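Local atomic coordinates of acyl-CoA dehydrogenase (Thermus thermophilus, PDB entry 2Z1Q), a protein that probably oxidises saturated acyl-CoA thioesters to their 2,3-dehydroacyl counterparts, using a bound FAD cofactor and passing the electrons to an acceptor. Residues T24-D29 and R500-L505. Residues are numbered along the deposited sequence; the frame is centred on the assembly and turned at random.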
ATOM      1  N   THR B  24      15.539 -14.804  21.358  1.00 38.07           N
ATOM      2  CA  THR B  24      15.845 -13.691  20.458  1.00 37.89           C
ATOM      3  C   THR B  24      16.794 -14.134  19.349  1.00 38.72           C
ATOM      4  O   THR B  24      17.386 -15.210  19.418  1.00 37.36           O
ATOM      5  CB  THR B  24      16.534 -12.524  21.193  1.00 37.85           C
ATOM      6  OG1 THR B  24      17.824 -12.952  21.652  1.00 37.07           O
ATOM      7  CG2 THR B  24      15.694 -12.060  22.373  1.00 36.18           C
ATOM      8  N   PRO B  25      16.949 -13.299  18.310  1.00 39.52           N
ATOM      9  CA  PRO B  25      17.835 -13.607  17.183  1.00 40.83           C
ATOM     10  C   PRO B  25      19.285 -13.806  17.640  1.00 42.04           C
ATOM     11  O   PRO B  25      19.992 -14.665  17.116  1.00 43.25           O
ATOM     12  CB  PRO B  25      17.664 -12.394  16.267  1.00 40.76           C
ATOM     13  CG  PRO B  25      16.246 -11.964  16.553  1.00 41.85           C
ATOM     14  CD  PRO B  25      16.176 -12.071  18.054  1.00 40.45           C
ATOM     15  N   GLU B  26      19.732 -13.022  18.619  1.00 41.95           N
ATOM     16  CA  GLU B  26      21.097 -13.175  19.111  1.00 42.57           C
ATOM     17  C   GLU B  26      21.248 -14.429  19.974  1.00 42.49           C
ATOM     18  O   GLU B  26      22.318 -14.689  20.523  1.00 42.91           O
ATOM     19  CB  GLU B  26      21.552 -11.926  19.884  1.00 41.58           C
ATOM     20  CG  GLU B  26      20.454 -11.192  20.622  1.00 44.09           C
ATOM     21  CD  GLU B  26      19.553 -10.364  19.713  1.00 43.62           C
ATOM     22  OE1 GLU B  26      18.395 -10.134  20.112  1.00 43.35           O
ATOM     23  OE2 GLU B  26      19.994  -9.932  18.618  1.00 42.50           O
ATOM     24  N   ASP B  27      20.177 -15.213  20.085  1.00 41.65           N
ATOM     25  CA  ASP B  27      20.230 -16.459  20.851  1.00 40.67           C
ATOM     26  C   ASP B  27      20.398 -17.639  19.895  1.00 40.62           C
ATOM     27  O   ASP B  27      20.289 -18.791  20.303  1.00 39.55           O
ATOM     28  CB  ASP B  27      18.950 -16.668  21.656  1.00 40.45           C
ATOM     29  CG  ASP B  27      18.882 -15.805  22.892  1.00 41.13           C
ATOM     30  OD1 ASP B  27      17.765 -15.378  23.239  1.00 40.05           O
ATOM     31  OD2 ASP B  27      19.932 -15.567  23.527  1.00 42.15           O
ATOM     32  N   PHE B  28      20.648 -17.341  18.623  1.00 40.08           N
ATOM     33  CA  PHE B  28      20.828 -18.375  17.605  1.00 40.59           C
ATOM     34  C   PHE B  28      22.111 -19.161  17.875  1.00 40.87           C
ATOM     35  O   PHE B  28      23.190 -18.577  17.933  1.00 39.31           O
ATOM     36  CB  PHE B  28      20.912 -17.732  16.204  1.00 39.72           C
ATOM     37  CG  PHE B  28      19.588 -17.211  15.671  1.00 38.47           C
ATOM     38  CD1 PHE B  28      19.561 -16.312  14.605  1.00 37.52           C
ATOM     39  CD2 PHE B  28      18.374 -17.634  16.214  1.00 37.29           C
ATOM     40  CE1 PHE B  28      18.341 -15.840  14.089  1.00 37.15           C
ATOM     41  CE2 PHE B  28      17.157 -17.170  15.707  1.00 36.95           C
ATOM     42  CZ  PHE B  28      17.141 -16.271  14.644  1.00 35.94           C
ATOM     43  N   ASP B  29      22.010 -20.475  18.050  1.00 43.42           N
ATOM     44  CA  ASP B  29      23.221 -21.258  18.284  1.00 46.20           C
ATOM     45  C   ASP B  29      23.909 -21.416  16.931  1.00 47.45           C
ATOM     46  O   ASP B  29      23.270 -21.279  15.888  1.00 48.71           O
ATOM     47  CB  ASP B  29      22.899 -22.626  18.894  1.00 47.57           C
ATOM     48  CG  ASP B  29      22.303 -23.591  17.895  1.00 50.12           C
ATOM     49  OD1 ASP B  29      23.001 -23.935  16.922  1.00 53.05           O
ATOM     50  OD2 ASP B  29      21.142 -24.008  18.090  1.00 50.72           O
ATOM     51  N   ARG B 500      16.121  -4.975  26.290  1.00 37.78           N
ATOM     52  CA  ARG B 500      16.752  -4.995  27.613  1.00 40.45           C
ATOM     53  C   ARG B 500      18.007  -5.862  27.621  1.00 40.82           C
ATOM     54  O   ARG B 500      19.010  -5.517  28.248  1.00 40.41           O
ATOM     55  CB  ARG B 500      15.753  -5.512  28.662  1.00 42.11           C
ATOM     56  CG  ARG B 500      14.586  -4.563  28.928  1.00 45.18           C
ATOM     57  CD  ARG B 500      15.066  -3.267  29.571  1.00 48.10           C
ATOM     58  NE  ARG B 500      14.284  -2.100  29.165  1.00 51.07           N
ATOM     59  CZ  ARG B 500      13.002  -1.904  29.458  1.00 51.94           C
ATOM     60  NH1 ARG B 500      12.389  -0.805  29.037  1.00 53.20           N
ATOM     61  NH2 ARG B 500      12.334  -2.797  30.174  1.00 52.54           N
ATOM     62  N   ARG B 501      17.943  -6.989  26.921  1.00 40.74           N
ATOM     63  CA  ARG B 501      19.078  -7.894  26.831  1.00 41.80           C
ATOM     64  C   ARG B 501      20.056  -7.392  25.789  1.00 43.50           C
ATOM     65  O   ARG B 501      21.256  -7.311  26.027  1.00 44.89           O
ATOM     66  CB  ARG B 501      18.601  -9.272  26.425  1.00 40.95           C
ATOM     67  CG  ARG B 501      17.593  -9.851  27.372  1.00 41.43           C
ATOM     68  CD  ARG B 501      17.079 -11.125  26.798  1.00 40.08           C
ATOM     69  NE  ARG B 501      18.187 -11.998  26.444  1.00 40.67           N
ATOM     70  CZ  ARG B 501      18.060 -13.106  25.725  1.00 39.24           C
ATOM     71  NH1 ARG B 501      19.126 -13.845  25.452  1.00 38.20           N
ATOM     72  NH2 ARG B 501      16.867 -13.469  25.274  1.00 36.89           N
ATOM     73  N   LEU B 502      19.517  -7.049  24.625  1.00 45.09           N
ATOM     74  CA  LEU B 502      20.311  -6.575  23.500  1.00 45.20           C
ATOM     75  C   LEU B 502      20.998  -5.242  23.773  1.00 43.90           C
ATOM     76  O   LEU B 502      22.207  -5.111  23.609  1.00 43.63           O
ATOM     77  CB  LEU B 502      19.412  -6.438  22.277  1.00 47.06           C
ATOM     78  CG  LEU B 502      20.010  -6.736  20.905  1.00 49.27           C
ATOM     79  CD1 LEU B 502      18.908  -6.599  19.866  1.00 50.21           C
ATOM     80  CD2 LEU B 502      21.170  -5.799  20.594  1.00 49.32           C
ATOM     81  N   GLY B 503      20.209  -4.253  24.176  1.00 43.39           N
ATOM     82  CA  GLY B 503      20.751  -2.936  24.454  1.00 42.47           C
ATOM     83  C   GLY B 503      21.105  -2.177  23.189  1.00 42.90           C
ATOM     84  O   GLY B 503      20.869  -2.641  22.070  1.00 42.77           O
ATOM     85  N   GLY B 504      21.674  -0.991  23.368  1.00 42.60           N
ATOM     86  CA  GLY B 504      22.063  -0.182  22.229  1.00 41.82           C
ATOM     87  C   GLY B 504      20.896   0.505  21.556  1.00 41.06           C
ATOM     88  O   GLY B 504      20.084   1.168  22.208  1.00 41.31           O
ATOM     89  N   LEU B 505      20.805   0.349  20.240  1.00 40.22           N
ATOM     90  CA  LEU B 505      19.734   0.971  19.477  1.00 39.11           C
ATOM     91  C   LEU B 505      18.412   0.267  19.765  1.00 38.05           C
ATOM     92  O   LEU B 505      17.337   0.864  19.629  1.00 38.04           O
ATOM     93  CB  LEU B 505      20.057   0.912  17.983  1.00 39.87           C
ATOM     94  CG  LEU B 505      19.606   2.055  17.059  1.00 40.96           C
ATOM     95  CD1 LEU B 505      18.107   2.217  17.116  1.00 41.09           C
ATOM     96  CD2 LEU B 505      20.283   3.348  17.470  1.00 41.50           C
TER
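Arg501 grips Asp27 end-on in a bidentate salt bridge. NH1 of Arg501 donates to OD2 of Asp27 at 2.7 Å, and NH2 of Arg501 to OD1 of Asp27 at 2.9 Å. Each oxygen uses its syn lone pair and lies slightly out of the guanidinium plane; the two planes are 23° apart, and both N-H...O angles are bent to about 140°. The arginine chain, bent at chi3 (52°), brings its guanidinium against the acid. OD1 of Asp27 also accepts the N-H of Thr24 (N to OD1 3.0 Å), on its anti side and tilted out of the carboxylate plane. CG2 of Thr24 packs 3.4 Å from NH2 of Arg501, while OG1 of Thr24 lies over one face of that guanidinium. With an alanine at Asp27, the guanidinium of Arg501 would probably lose its carboxylate mate and be freer to turn, and the N-H of Thr24 would lose this acceptor. Beside the ion pair, CG and CD1 of Leu502 rest in van der Waals contact against the whole carboxylate of Glu26, CD1 3.6 Å from OE1, the side chains crossing at about a right angle; the charge of Glu26 is met by Arg498. This surface salt bridge joins the 3-10 turn 25-27, just before helix 30-54, to the C-terminal end of helix 476-502 in this acyl-CoA dehydrogenase, away from the FAD site.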